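Local coordinates for protein probable acrylyl-CoA reductase AcuI (Escherichia coli, PDB 1O89) that probably catalyses the NADPH-dependent reduction of acrylyl-CoA to propanoyl-CoA, working as a homodimer of the zinc-containing alcohol dehydrogenase family, at residues L41-L46 and T89-E94; A142-T147 and Q337-V342; C155-E160 and P293-Q298; A162-Q167 and V232-I237. One frame throughout, in Å; residues are numbered along the deposited sequence.

Contact 1. Residues L41-L46 and T89-E94; sequences LDESRL and TVRTSE
With chi1 at 169°, CG of Arg91 lies opposite the backbone N, and a bend at chi3 carries the guanidinium to the carboxylate of Glu43. The Glu43 chain is extended beyond CG and comes from the opposite direction. Arg91 sits on a classic beta bulge: Arg91 and Thr92 both face Thr52 in the neighbouring strand of the GroES-like domain. Glu43 belongs to a short 3-10 segment in the loop between strands 35-40 and 51-59. The contact is a single salt bridge on the surface. Glu43 OE2 lies 3.0 Å from Arg91 NH1, and the planes of the two groups are turned 75° apart, so they do not form a flat two-pronged pair. Arg91 NE makes a salt bridge with Asp54 OD1, and Glu43 OE2 accepts a hydrogen bond from Gln122 NE2. The bonds of Glu43 tie the loop to strands 85-93 and 122-125, while Asp54 holds Arg91 from the adjacent strand and probably limits its rotation. The loop has an Asx turn. Ser44 N donates to the anti lone pair of Asp42 OD1 at 3.0 Å and 171°, and Ser44 OG meets the same Asp42 OD1 at 2.9 Å from above the carboxylate plane.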
loop_
_atom_site.group_PDB
_atom_site.type_symbol
_atom_site.label_atom_id
_atom_site.label_comp_id
_atom_site.label_asym_id
_atom_site.label_seq_id
_atom_site.Cartn_x
_atom_site.Cartn_y
_atom_site.Cartn_z
ATOM N N LEU A 41 39.094 7.068 22.530
ATOM C CA LEU A 41 38.428 5.886 23.066
ATOM C C LEU A 41 39.240 4.641 22.754
ATOM O O LEU A 41 39.740 4.485 21.641
ATOM C CB LEU A 41 37.034 5.747 22.452
ATOM C CG LEU A 41 36.040 6.868 22.751
ATOM C CD1 LEU A 41 34.766 6.645 21.967
ATOM C CD2 LEU A 41 35.748 6.941 24.231
ATOM N N ASP A 42 39.349 3.746 23.731
ATOM C CA ASP A 42 40.074 2.500 23.538
ATOM C C ASP A 42 39.304 1.578 22.589
ATOM O O ASP A 42 38.071 1.503 22.634
ATOM C CB ASP A 42 40.310 1.815 24.888
ATOM C CG ASP A 42 41.418 0.780 24.835
ATOM O OD1 ASP A 42 41.167 -0.327 24.312
ATOM O OD2 ASP A 42 42.566 0.977 25.289
ATOM N N GLU A 43 40.041 0.890 21.723
ATOM C CA GLU A 43 39.467 -0.082 20.787
ATOM C C GLU A 43 38.562 -1.127 21.458
ATOM O O GLU A 43 37.621 -1.624 20.841
ATOM C CB GLU A 43 40.582 -0.824 20.033
ATOM C CG GLU A 43 40.644 -0.513 18.547
ATOM C CD GLU A 43 42.016 -0.786 17.964
ATOM O OE1 GLU A 43 42.548 -1.902 18.184
ATOM O OE2 GLU A 43 42.566 0.118 17.293
ATOM N N SER A 44 38.868 -1.469 22.706
ATOM C CA SER A 44 38.105 -2.474 23.435
ATOM C C SER A 44 36.666 -2.049 23.743
ATOM O O SER A 44 35.823 -2.893 24.021
ATOM C CB SER A 44 38.834 -2.860 24.731
ATOM O OG SER A 44 38.981 -1.753 25.600
ATOM N N ARG A 45 36.390 -0.751 23.684
ATOM C CA ARG A 45 35.079 -0.219 24.038
ATOM C C ARG A 45 34.091 -0.277 22.874
ATOM O O ARG A 45 32.899 -0.084 23.078
ATOM C CB ARG A 45 35.205 1.216 24.571
ATOM C CG ARG A 45 35.615 1.287 26.058
ATOM C CD ARG A 45 35.539 2.692 26.670
ATOM N NE ARG A 45 34.160 3.157 26.868
ATOM C CZ ARG A 45 33.786 4.436 26.976
ATOM N NH1 ARG A 45 34.677 5.425 26.908
ATOM N NH2 ARG A 45 32.504 4.739 27.149
ATOM N N LEU A 46 34.588 -0.541 21.663
ATOM C CA LEU A 46 33.737 -0.663 20.485
ATOM C C LEU A 46 32.692 -1.749 20.711
ATOM O O LEU A 46 32.973 -2.716 21.400
ATOM C CB LEU A 46 34.573 -0.992 19.245
ATOM C CG LEU A 46 35.397 0.159 18.647
ATOM C CD1 LEU A 46 36.232 -0.347 17.481
ATOM C CD2 LEU A 46 34.535 1.327 18.205
ATOM N N THR A 89 37.245 2.035 4.851
ATOM C CA THR A 89 38.076 0.870 4.547
ATOM C C THR A 89 37.970 -0.167 5.664
ATOM O O THR A 89 38.074 0.181 6.834
ATOM C CB THR A 89 39.526 1.330 4.461
ATOM O OG1 THR A 89 39.737 1.999 3.217
ATOM C CG2 THR A 89 40.467 0.169 4.426
ATOM N N VAL A 90 37.829 -1.438 5.296
ATOM C CA VAL A 90 37.796 -2.524 6.268
ATOM C C VAL A 90 39.168 -2.666 6.934
ATOM O O VAL A 90 40.174 -2.838 6.263
ATOM C CB VAL A 90 37.389 -3.870 5.599
ATOM C CG1 VAL A 90 37.546 -5.037 6.566
ATOM C CG2 VAL A 90 35.951 -3.801 5.081
ATOM N N ARG A 91 39.194 -2.570 8.260
ATOM C CA ARG A 91 40.406 -2.778 9.053
ATOM C C ARG A 91 40.611 -4.266 9.336
ATOM O O ARG A 91 41.618 -4.845 8.930
ATOM C CB ARG A 91 40.322 -1.989 10.371
ATOM C CG ARG A 91 41.417 -2.334 11.391
ATOM C CD ARG A 91 41.361 -1.524 12.678
ATOM N NE ARG A 91 41.968 -0.214 12.472
ATOM C CZ ARG A 91 42.848 0.370 13.278
ATOM N NH1 ARG A 91 43.291 -0.221 14.385
ATOM N NH2 ARG A 91 43.308 1.572 12.950
ATOM N N THR A 92 39.669 -4.871 10.056
ATOM C CA THR A 92 39.714 -6.310 10.336
ATOM C C THR A 92 38.366 -6.934 10.061
ATOM O O THR A 92 37.347 -6.263 10.141
ATOM C CB THR A 92 40.092 -6.586 11.807
ATOM O OG1 THR A 92 40.990 -5.584 12.288
ATOM C CG2 THR A 92 40.895 -7.863 11.929
ATOM N N SER A 93 38.368 -8.230 9.766
ATOM C CA SER A 93 37.133 -8.954 9.488
ATOM C C SER A 93 37.228 -10.442 9.825
ATOM O O SER A 93 38.174 -11.105 9.430
ATOM C CB SER A 93 36.755 -8.791 8.013
ATOM O OG SER A 93 35.512 -9.412 7.733
ATOM N N GLU A 94 36.253 -10.942 10.581
ATOM C CA GLU A 94 36.019 -12.378 10.731
ATOM C C GLU A 94 34.928 -12.848 9.761
ATOM O O GLU A 94 34.746 -14.044 9.576
ATOM C CB GLU A 94 35.599 -12.724 12.164
ATOM C CG GLU A 94 36.647 -12.445 13.240
ATOM C CD GLU A 94 36.053 -11.775 14.472
ATOM O OE1 GLU A 94 35.642 -12.483 15.417
ATOM O OE2 GLU A 94 35.984 -10.529 14.484
#

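Contact 2. Residues A142-T147 and Q337-V342; sequences AMIIGT and QGRTLV
Arg339 turns an edge of its guanidinium toward the backbone carbonyl of Ile144, with the oxygen near the guanidinium plane. The bond is nearly straight but long: Arg339 NE lies 3.4 Å from Ile144 O, with an angle of 167° at the hydrogen, and it counts as weak. A bend at chi2 (55°) in an otherwise extended chain brings NE to the Ile144 carbonyl. One water adds a second link between the segments. It donates to Ile145 O at 2.6 Å and accepts a weak bond from Arg339 NH2 at 2.7 Å. The arginine thus serves two successive carbonyls of one helix, one directly and one through water.

The apolar half of the contact is made by Leu341, whose two methyls divide the work. The side chains of Ile144 and Leu341 cross obliquely, with Ile144 CG1 3.8 Å from Leu341 CD1. Leu341 CD2 rests on the backbone of Met143, 3.8 Å from Met143 O, and also touches Met143 CB. The rest of the Met143 side chain leads away from the strand, toward Trp57, Asp85 and Ala87.

The contact is buried. It packs helix 139-161 against strand 340-343 near the end of the chain. That strand lies between strands 51-59 and 317-319 in the mixed sheet, and Phe311 of helix 309-312 touches Arg339.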
loop_
_atom_site.group_PDB
_atom_site.type_symbol
_atom_site.label_atom_id
_atom_site.label_comp_id
_atom_site.label_asym_id
_atom_site.label_seq_id
_atom_site.Cartn_x
_atom_site.Cartn_y
_atom_site.Cartn_z
ATOM N N ALA A 142 29.412 8.338 -1.748
ATOM C CA ALA A 142 28.435 7.517 -1.039
ATOM C C ALA A 142 27.811 8.289 0.117
ATOM O O ALA A 142 26.635 8.156 0.383
ATOM C CB ALA A 142 29.066 6.228 -0.531
ATOM N N MET A 143 28.590 9.103 0.801
ATOM C CA MET A 143 28.044 9.882 1.903
ATOM C C MET A 143 27.275 11.099 1.432
ATOM O O MET A 143 26.398 11.556 2.141
ATOM C CB MET A 143 29.151 10.281 2.873
ATOM C CG MET A 143 29.787 9.076 3.534
ATOM S SD MET A 143 28.579 8.198 4.530
ATOM C CE MET A 143 28.107 6.875 3.504
ATOM N N ILE A 144 27.616 11.634 0.260
ATOM C CA ILE A 144 26.814 12.674 -0.366
ATOM C C ILE A 144 25.403 12.133 -0.634
ATOM O O ILE A 144 24.420 12.792 -0.298
ATOM C CB ILE A 144 27.462 13.169 -1.675
ATOM C CG1 ILE A 144 28.693 14.026 -1.367
ATOM C CG2 ILE A 144 26.443 13.982 -2.536
ATOM C CD1 ILE A 144 29.574 14.262 -2.562
ATOM N N ILE A 145 25.317 10.931 -1.208
ATOM C CA ILE A 145 24.031 10.281 -1.485
ATOM C C ILE A 145 23.311 10.081 -0.157
ATOM O O ILE A 145 22.227 10.626 0.066
ATOM C CB ILE A 145 24.217 8.901 -2.204
ATOM C CG1 ILE A 145 24.824 9.070 -3.598
ATOM C CG2 ILE A 145 22.895 8.170 -2.341
ATOM C CD1 ILE A 145 25.370 7.746 -4.170
ATOM N N GLY A 146 23.930 9.283 0.699
ATOM C CA GLY A 146 23.474 9.081 2.060
ATOM C C GLY A 146 22.219 8.223 2.203
ATOM O O GLY A 146 21.719 7.650 1.232
ATOM N N THR A 147 21.738 8.147 3.440
ATOM C CA THR A 147 20.440 7.598 3.767
ATOM C C THR A 147 19.363 8.236 2.908
ATOM O O THR A 147 18.477 7.553 2.397
ATOM C CB THR A 147 20.144 7.864 5.267
ATOM O OG1 THR A 147 20.798 6.873 6.068
ATOM C CG2 THR A 147 18.671 7.720 5.596
ATOM N N GLN A 337 22.810 24.997 3.621
ATOM C CA GLN A 337 22.299 24.529 2.340
ATOM C C GLN A 337 23.114 23.317 1.898
ATOM O O GLN A 337 24.348 23.352 1.918
ATOM C CB GLN A 337 22.401 25.636 1.292
ATOM C CG GLN A 337 21.089 25.970 0.616
ATOM C CD GLN A 337 21.182 27.243 -0.193
ATOM O OE1 GLN A 337 21.933 27.311 -1.168
ATOM N NE2 GLN A 337 20.437 28.260 0.215
ATOM N N GLY A 338 22.423 22.246 1.508
ATOM C CA GLY A 338 23.083 21.035 1.046
ATOM C C GLY A 338 23.719 20.196 2.148
ATOM O O GLY A 338 23.399 20.328 3.328
ATOM N N ARG A 339 24.661 19.348 1.746
ATOM C CA ARG A 339 25.210 18.306 2.606
ATOM C C ARG A 339 26.288 18.822 3.533
ATOM O O ARG A 339 27.147 19.609 3.113
ATOM C CB ARG A 339 25.827 17.202 1.756
ATOM C CG ARG A 339 24.848 16.252 1.163
ATOM C CD ARG A 339 23.765 16.890 0.348
ATOM N NE ARG A 339 23.066 15.919 -0.496
ATOM C CZ ARG A 339 21.934 16.166 -1.134
ATOM N NH1 ARG A 339 21.332 17.352 -1.038
ATOM N NH2 ARG A 339 21.393 15.219 -1.878
ATOM N N THR A 340 26.244 18.376 4.785
ATOM C CA THR A 340 27.378 18.491 5.684
ATOM C C THR A 340 28.028 17.113 5.775
ATOM O O THR A 340 27.405 16.169 6.239
ATOM C CB THR A 340 26.942 18.965 7.088
ATOM O OG1 THR A 340 26.475 20.319 7.040
ATOM C CG2 THR A 340 28.142 19.043 8.025
ATOM N N LEU A 341 29.265 16.998 5.291
ATOM C CA LEU A 341 30.027 15.758 5.357
ATOM C C LEU A 341 31.066 15.857 6.451
ATOM O O LEU A 341 31.648 16.919 6.673
ATOM C CB LEU A 341 30.750 15.510 4.032
ATOM C CG LEU A 341 29.900 15.395 2.768
ATOM C CD1 LEU A 341 30.825 15.296 1.569
ATOM C CD2 LEU A 341 28.993 14.212 2.839
ATOM N N VAL A 342 31.314 14.748 7.133
ATOM C CA VAL A 342 32.370 14.707 8.139
ATOM C C VAL A 342 33.582 13.924 7.648
ATOM O O VAL A 342 33.500 12.728 7.397
ATOM C CB VAL A 342 31.856 14.115 9.444
ATOM C CG1 VAL A 342 32.980 14.061 10.495
ATOM C CG2 VAL A 342 30.693 14.934 9.946
HETATM O O HOH W 1 21.100 12.672 -1.180
#

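Contact 3. Residues C155-E160 and P293-Q298; sequences CVMALE and PERRAQ
Arg295, which lies against Met157, makes its strongest polar bond just beyond the contact: its NH2 forms a salt bridge with Asp161 OD2. Asp161 ends helix 139-161, the helix that carries Met157. This outside partner therefore holds the guanidinium beside that helix. A bend at chi2 (-63°) helps swing the end of Arg295 nearer the helix than its base. Met157 bends at chi3 (76°) and sets its CE methyl over one face of the guanidinium, 3.4 Å off the plane and nearer its edge than its middle. Met157 CE is 3.7 Å from Arg295 NH1. The same methyl touches Gln298, which extends its chain from helix 293-306. Met157 CE lies 3.6 Å from Gln298 CD. The methyl sits in the corner made by the two side chains, which stand one turn apart on their helix. The two helical segments run nearly perpendicular, at 103°, and their axes are 12.0 Å apart, so long side chains must bridge the gap. Glu160 also pairs with Arg302, farther along helix 293-306. Across the contact itself a thioether methyl packs on flat polar groups and on the CH2 groups Arg295 CD and Gln298 CG. Such packing has little directional demand, so Asp161 probably does more to orient the guanidinium.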
loop_
_atom_site.group_PDB
_atom_site.type_symbol
_atom_site.label_atom_id
_atom_site.label_comp_id
_atom_site.label_asym_id
_atom_site.label_seq_id
_atom_site.Cartn_x
_atom_site.Cartn_y
_atom_site.Cartn_z
ATOM N N CYS A 155 12.157 4.484 -2.815
ATOM C CA CYS A 155 10.834 5.011 -3.164
ATOM C C CYS A 155 10.576 4.879 -4.655
ATOM O O CYS A 155 9.488 4.490 -5.061
ATOM C CB CYS A 155 10.668 6.462 -2.738
ATOM S SG CYS A 155 10.605 6.652 -0.949
ATOM N N VAL A 156 11.581 5.188 -5.462
ATOM C CA VAL A 156 11.447 5.124 -6.914
ATOM C C VAL A 156 11.211 3.676 -7.326
ATOM O O VAL A 156 10.338 3.386 -8.148
ATOM C CB VAL A 156 12.675 5.688 -7.617
ATOM C CG1 VAL A 156 12.676 5.330 -9.098
ATOM C CG2 VAL A 156 12.739 7.205 -7.415
ATOM N N MET A 157 11.953 2.766 -6.710
ATOM C CA MET A 157 11.804 1.339 -6.991
ATOM C C MET A 157 10.403 0.833 -6.610
ATOM O O MET A 157 9.882 -0.064 -7.261
ATOM C CB MET A 157 12.871 0.541 -6.238
ATOM C CG MET A 157 14.229 0.649 -6.843
ATOM S SD MET A 157 15.569 0.301 -5.720
ATOM C CE MET A 157 15.512 -1.450 -5.608
ATOM N N ALA A 158 9.821 1.394 -5.549
ATOM C CA ALA A 158 8.471 1.051 -5.132
ATOM C C ALA A 158 7.473 1.442 -6.198
ATOM O O ALA A 158 6.570 0.671 -6.497
ATOM C CB ALA A 158 8.111 1.726 -3.836
ATOM N N LEU A 159 7.636 2.639 -6.760
ATOM C CA LEU A 159 6.753 3.100 -7.823
ATOM C C LEU A 159 6.802 2.160 -9.004
ATOM O O LEU A 159 5.759 1.808 -9.534
ATOM C CB LEU A 159 7.106 4.510 -8.290
ATOM C CG LEU A 159 7.006 5.625 -7.253
ATOM C CD1 LEU A 159 7.245 6.947 -7.911
ATOM C CD2 LEU A 159 5.668 5.596 -6.564
ATOM N N GLU A 160 8.012 1.757 -9.399
ATOM C CA GLU A 160 8.229 0.774 -10.468
ATOM C C GLU A 160 7.638 -0.607 -10.191
ATOM O O GLU A 160 7.138 -1.249 -11.111
ATOM C CB GLU A 160 9.715 0.600 -10.746
ATOM C CG GLU A 160 10.393 1.854 -11.264
ATOM C CD GLU A 160 11.903 1.737 -11.346
ATOM O OE1 GLU A 160 12.468 0.787 -10.779
ATOM O OE2 GLU A 160 12.521 2.596 -12.003
ATOM N N PRO A 293 19.674 -7.149 2.760
ATOM C CA PRO A 293 20.893 -6.942 1.951
ATOM C C PRO A 293 20.703 -6.970 0.422
ATOM O O PRO A 293 21.370 -6.204 -0.267
ATOM C CB PRO A 293 21.824 -8.094 2.381
ATOM C CG PRO A 293 21.300 -8.594 3.675
ATOM C CD PRO A 293 19.857 -8.198 3.783
ATOM N N GLU A 294 19.838 -7.840 -0.089
ATOM C CA GLU A 294 19.656 -7.989 -1.535
ATOM C C GLU A 294 19.049 -6.710 -2.115
ATOM O O GLU A 294 19.635 -6.080 -2.989
ATOM C CB GLU A 294 18.775 -9.207 -1.848
ATOM C CG GLU A 294 18.645 -9.511 -3.336
ATOM C CD GLU A 294 17.911 -10.811 -3.623
ATOM O OE1 GLU A 294 18.389 -11.888 -3.190
ATOM O OE2 GLU A 294 16.858 -10.762 -4.302
ATOM N N ARG A 295 17.890 -6.324 -1.588
ATOM C CA ARG A 295 17.223 -5.069 -1.941
ATOM C C ARG A 295 18.156 -3.856 -1.805
ATOM O O ARG A 295 18.133 -2.932 -2.619
ATOM C CB ARG A 295 16.003 -4.869 -1.029
ATOM C CG ARG A 295 14.712 -4.585 -1.759
ATOM C CD ARG A 295 14.738 -3.311 -2.534
ATOM N NE ARG A 295 13.408 -2.752 -2.763
ATOM C CZ ARG A 295 12.615 -3.050 -3.791
ATOM N NH1 ARG A 295 12.971 -3.946 -4.705
ATOM N NH2 ARG A 295 11.449 -2.452 -3.908
ATOM N N ARG A 296 18.980 -3.885 -0.764
ATOM C CA ARG A 296 19.843 -2.775 -0.395
ATOM C C ARG A 296 20.934 -2.585 -1.427
ATOM O O ARG A 296 21.163 -1.471 -1.883
ATOM C CB ARG A 296 20.464 -3.066 0.977
ATOM C CG ARG A 296 21.312 -1.977 1.570
ATOM C CD ARG A 296 21.791 -2.302 2.972
ATOM N NE ARG A 296 20.710 -2.341 3.956
ATOM C CZ ARG A 296 20.335 -1.321 4.731
ATOM N NH1 ARG A 296 20.948 -0.143 4.658
ATOM N NH2 ARG A 296 19.351 -1.475 5.609
ATOM N N ALA A 297 21.610 -3.676 -1.784
ATOM C CA ALA A 297 22.652 -3.653 -2.811
ATOM C C ALA A 297 22.039 -3.224 -4.147
ATOM O O ALA A 297 22.621 -2.427 -4.878
ATOM C CB ALA A 297 23.299 -5.002 -2.942
ATOM N N GLN A 298 20.848 -3.744 -4.436
ATOM C CA GLN A 298 20.146 -3.395 -5.654
ATOM C C GLN A 298 19.924 -1.881 -5.753
ATOM O O GLN A 298 20.089 -1.302 -6.817
ATOM C CB GLN A 298 18.835 -4.162 -5.733
ATOM C CG GLN A 298 17.972 -3.825 -6.938
ATOM C CD GLN A 298 16.647 -4.575 -6.938
ATOM O OE1 GLN A 298 15.958 -4.613 -7.962
ATOM N NE2 GLN A 298 16.292 -5.181 -5.802
#

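Contact 4. Residues A162-Q167 and V232-I237; sequences AGVRPQ and VWAGAI
Val164 points its side chain at the bend of the chain formed by Ala234 and Gly235, and these three residues make the contact. Its CG1 is anti to the backbone N (chi1 -177°), and CG2 lies beside that N. Both methyls then face the other segment. Val164 CG2 is 3.7 Å from Ala234 O. Val164 CG1 reaches the same carbonyl at nearly the same distance, so the two methyls meet the oxygen together from one side.

Ala234 also turns its methyl toward Val164, and Ala234 CB is 4.3 Å from Val164 CG1. The strand bends at Ala234.

Gly235 brings only backbone. Its N lies 4.2 Å from Val164 CG1, and the CA atoms of Val164 and Gly235 are 6.4 Å apart. The direction a side chain would take at Gly235 points toward Val164 CG1, so the absence of one leaves room for that methyl. The contact is small and buried: valine methyls packed on backbone, with one apolar side-chain pair.

Val164 follows a Schellman motif: Gly163, with positive phi, ends helix 139-161 and turns the chain toward strand 170-173. Ile171 and Cys257 also pack on the valine, and Val164 O hydrogen-bonds with Tyr193 OH. Ala234 and Gly235 are bonded through their backbones to Glu170 and Val172. Strand 233-238 thus lies beside strand 170-173 in the six-stranded parallel sheet, whose order 3-2-1-4-5-6 is that of the Rossmann fold of the NADP-binding domain.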
loop_
_atom_site.group_PDB
_atom_site.type_symbol
_atom_site.label_atom_id
_atom_site.label_comp_id
_atom_site.label_asym_id
_atom_site.label_seq_id
_atom_site.Cartn_x
_atom_site.Cartn_y
_atom_site.Cartn_z
ATOM N N ALA A 162 5.060 -1.076 -8.596
ATOM C CA ALA A 162 3.615 -0.861 -8.693
ATOM C C ALA A 162 3.154 -0.615 -10.130
ATOM O O ALA A 162 1.967 -0.399 -10.364
ATOM C CB ALA A 162 3.205 0.302 -7.801
ATOM N N GLY A 163 4.083 -0.659 -11.085
ATOM C CA GLY A 163 3.775 -0.467 -12.496
ATOM C C GLY A 163 3.669 0.990 -12.942
ATOM O O GLY A 163 3.200 1.276 -14.050
ATOM N N VAL A 164 4.097 1.923 -12.094
ATOM C CA VAL A 164 4.035 3.351 -12.434
ATOM C C VAL A 164 5.181 3.743 -13.384
ATOM O O VAL A 164 6.353 3.747 -13.001
ATOM C CB VAL A 164 4.036 4.252 -11.177
ATOM C CG1 VAL A 164 3.905 5.716 -11.566
ATOM C CG2 VAL A 164 2.910 3.848 -10.240
ATOM N N ARG A 165 4.813 4.080 -14.618
ATOM C CA ARG A 165 5.768 4.461 -15.666
ATOM C C ARG A 165 5.576 5.945 -16.050
ATOM O O ARG A 165 4.561 6.552 -15.681
ATOM C CB ARG A 165 5.584 3.574 -16.896
ATOM C CG ARG A 165 5.333 2.091 -16.616
ATOM C CD ARG A 165 4.558 1.379 -17.742
ATOM N NE ARG A 165 3.140 1.749 -17.760
ATOM C CZ ARG A 165 2.288 1.423 -18.732
ATOM N NH1 ARG A 165 2.685 0.690 -19.768
ATOM N NH2 ARG A 165 1.020 1.820 -18.664
ATOM N N PRO A 166 6.551 6.534 -16.750
ATOM C CA PRO A 166 6.468 7.938 -17.197
ATOM C C PRO A 166 5.221 8.323 -17.997
ATOM O O PRO A 166 4.746 9.457 -17.877
ATOM C CB PRO A 166 7.722 8.103 -18.077
ATOM C CG PRO A 166 8.698 7.107 -17.538
ATOM C CD PRO A 166 7.846 5.923 -17.115
ATOM N N GLN A 167 4.699 7.401 -18.802
ATOM C CA GLN A 167 3.520 7.681 -19.641
ATOM C C GLN A 167 2.193 7.703 -18.871
ATOM O O GLN A 167 1.161 8.084 -19.422
ATOM C CB GLN A 167 3.421 6.673 -20.795
ATOM C CG GLN A 167 3.431 5.187 -20.376
ATOM C CD GLN A 167 4.746 4.479 -20.733
ATOM O OE1 GLN A 167 5.850 4.903 -20.304
ATOM N NE2 GLN A 167 4.636 3.411 -21.525
ATOM N N VAL A 232 -5.277 13.364 -10.111
ATOM C CA VAL A 232 -4.188 14.080 -10.792
ATOM C C VAL A 232 -2.826 13.359 -10.807
ATOM O O VAL A 232 -2.046 13.590 -11.723
ATOM C CB VAL A 232 -4.020 15.546 -10.254
ATOM C CG1 VAL A 232 -5.167 16.437 -10.723
ATOM C CG2 VAL A 232 -3.924 15.593 -8.740
ATOM N N TRP A 233 -2.529 12.487 -9.841
ATOM C CA TRP A 233 -1.186 11.859 -9.780
ATOM C C TRP A 233 -1.146 10.386 -10.189
ATOM O O TRP A 233 -1.953 9.581 -9.721
ATOM C CB TRP A 233 -0.554 11.975 -8.384
ATOM C CG TRP A 233 -0.739 13.269 -7.705
ATOM C CD1 TRP A 233 -1.337 13.476 -6.501
ATOM C CD2 TRP A 233 -0.316 14.543 -8.172
ATOM N NE1 TRP A 233 -1.340 14.814 -6.197
ATOM C CE2 TRP A 233 -0.702 15.495 -7.201
ATOM C CE3 TRP A 233 0.349 14.988 -9.321
ATOM C CZ2 TRP A 233 -0.454 16.859 -7.347
ATOM C CZ3 TRP A 233 0.599 16.347 -9.464
ATOM C CH2 TRP A 233 0.193 17.264 -8.485
ATOM N N ALA A 234 -0.177 10.035 -11.039
ATOM C CA ALA A 234 0.077 8.633 -11.395
ATOM C C ALA A 234 0.811 7.931 -10.266
ATOM O O ALA A 234 0.596 6.736 -10.001
ATOM C CB ALA A 234 0.890 8.553 -12.669
ATOM N N GLY A 235 1.705 8.677 -9.629
ATOM C CA GLY A 235 2.467 8.195 -8.502
ATOM C C GLY A 235 2.885 9.329 -7.583
ATOM O O GLY A 235 2.736 10.513 -7.918
ATOM N N ALA A 236 3.427 8.963 -6.422
ATOM C CA ALA A 236 3.840 9.950 -5.435
ATOM C C ALA A 236 4.927 9.409 -4.510
ATOM O O ALA A 236 4.967 8.219 -4.192
ATOM C CB ALA A 236 2.616 10.452 -4.611
ATOM N N ILE A 237 5.829 10.292 -4.112
ATOM C CA ILE A 237 6.843 9.969 -3.129
ATOM C C ILE A 237 6.633 10.961 -2.007
ATOM O O ILE A 237 6.878 12.159 -2.186
ATOM C CB ILE A 237 8.272 10.076 -3.740
ATOM C CG1 ILE A 237 8.483 8.953 -4.746
ATOM C CG2 ILE A 237 9.340 10.009 -2.656
ATOM C CD1 ILE A 237 9.828 8.909 -5.408
#

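In the fold
Contacts 3 and 4 are neighbours, with centres 16 Å apart. They meet where Leu159 O lies 3.1 Å from Val164 N, a probable hydrogen bond, and where Cys155 and Val156 pack on Ile237. Contacts 2 and 3 share helix 139-161, with centres 20 Å apart, and the helix thus runs from the mixed sheet to the nucleotide-binding sheet. Contacts 1 and 2 both reach the mixed sheet. Contacts 1 and 4 lie on opposite sides of the chain's centre, 45 Å apart between centres. Contact 2 comes nearest the NADP site: the side chain of Arg339 is about 5 Å from Gly179. In contact 3 the side chains of Arg295 and Ser288 are about 10 Å apart.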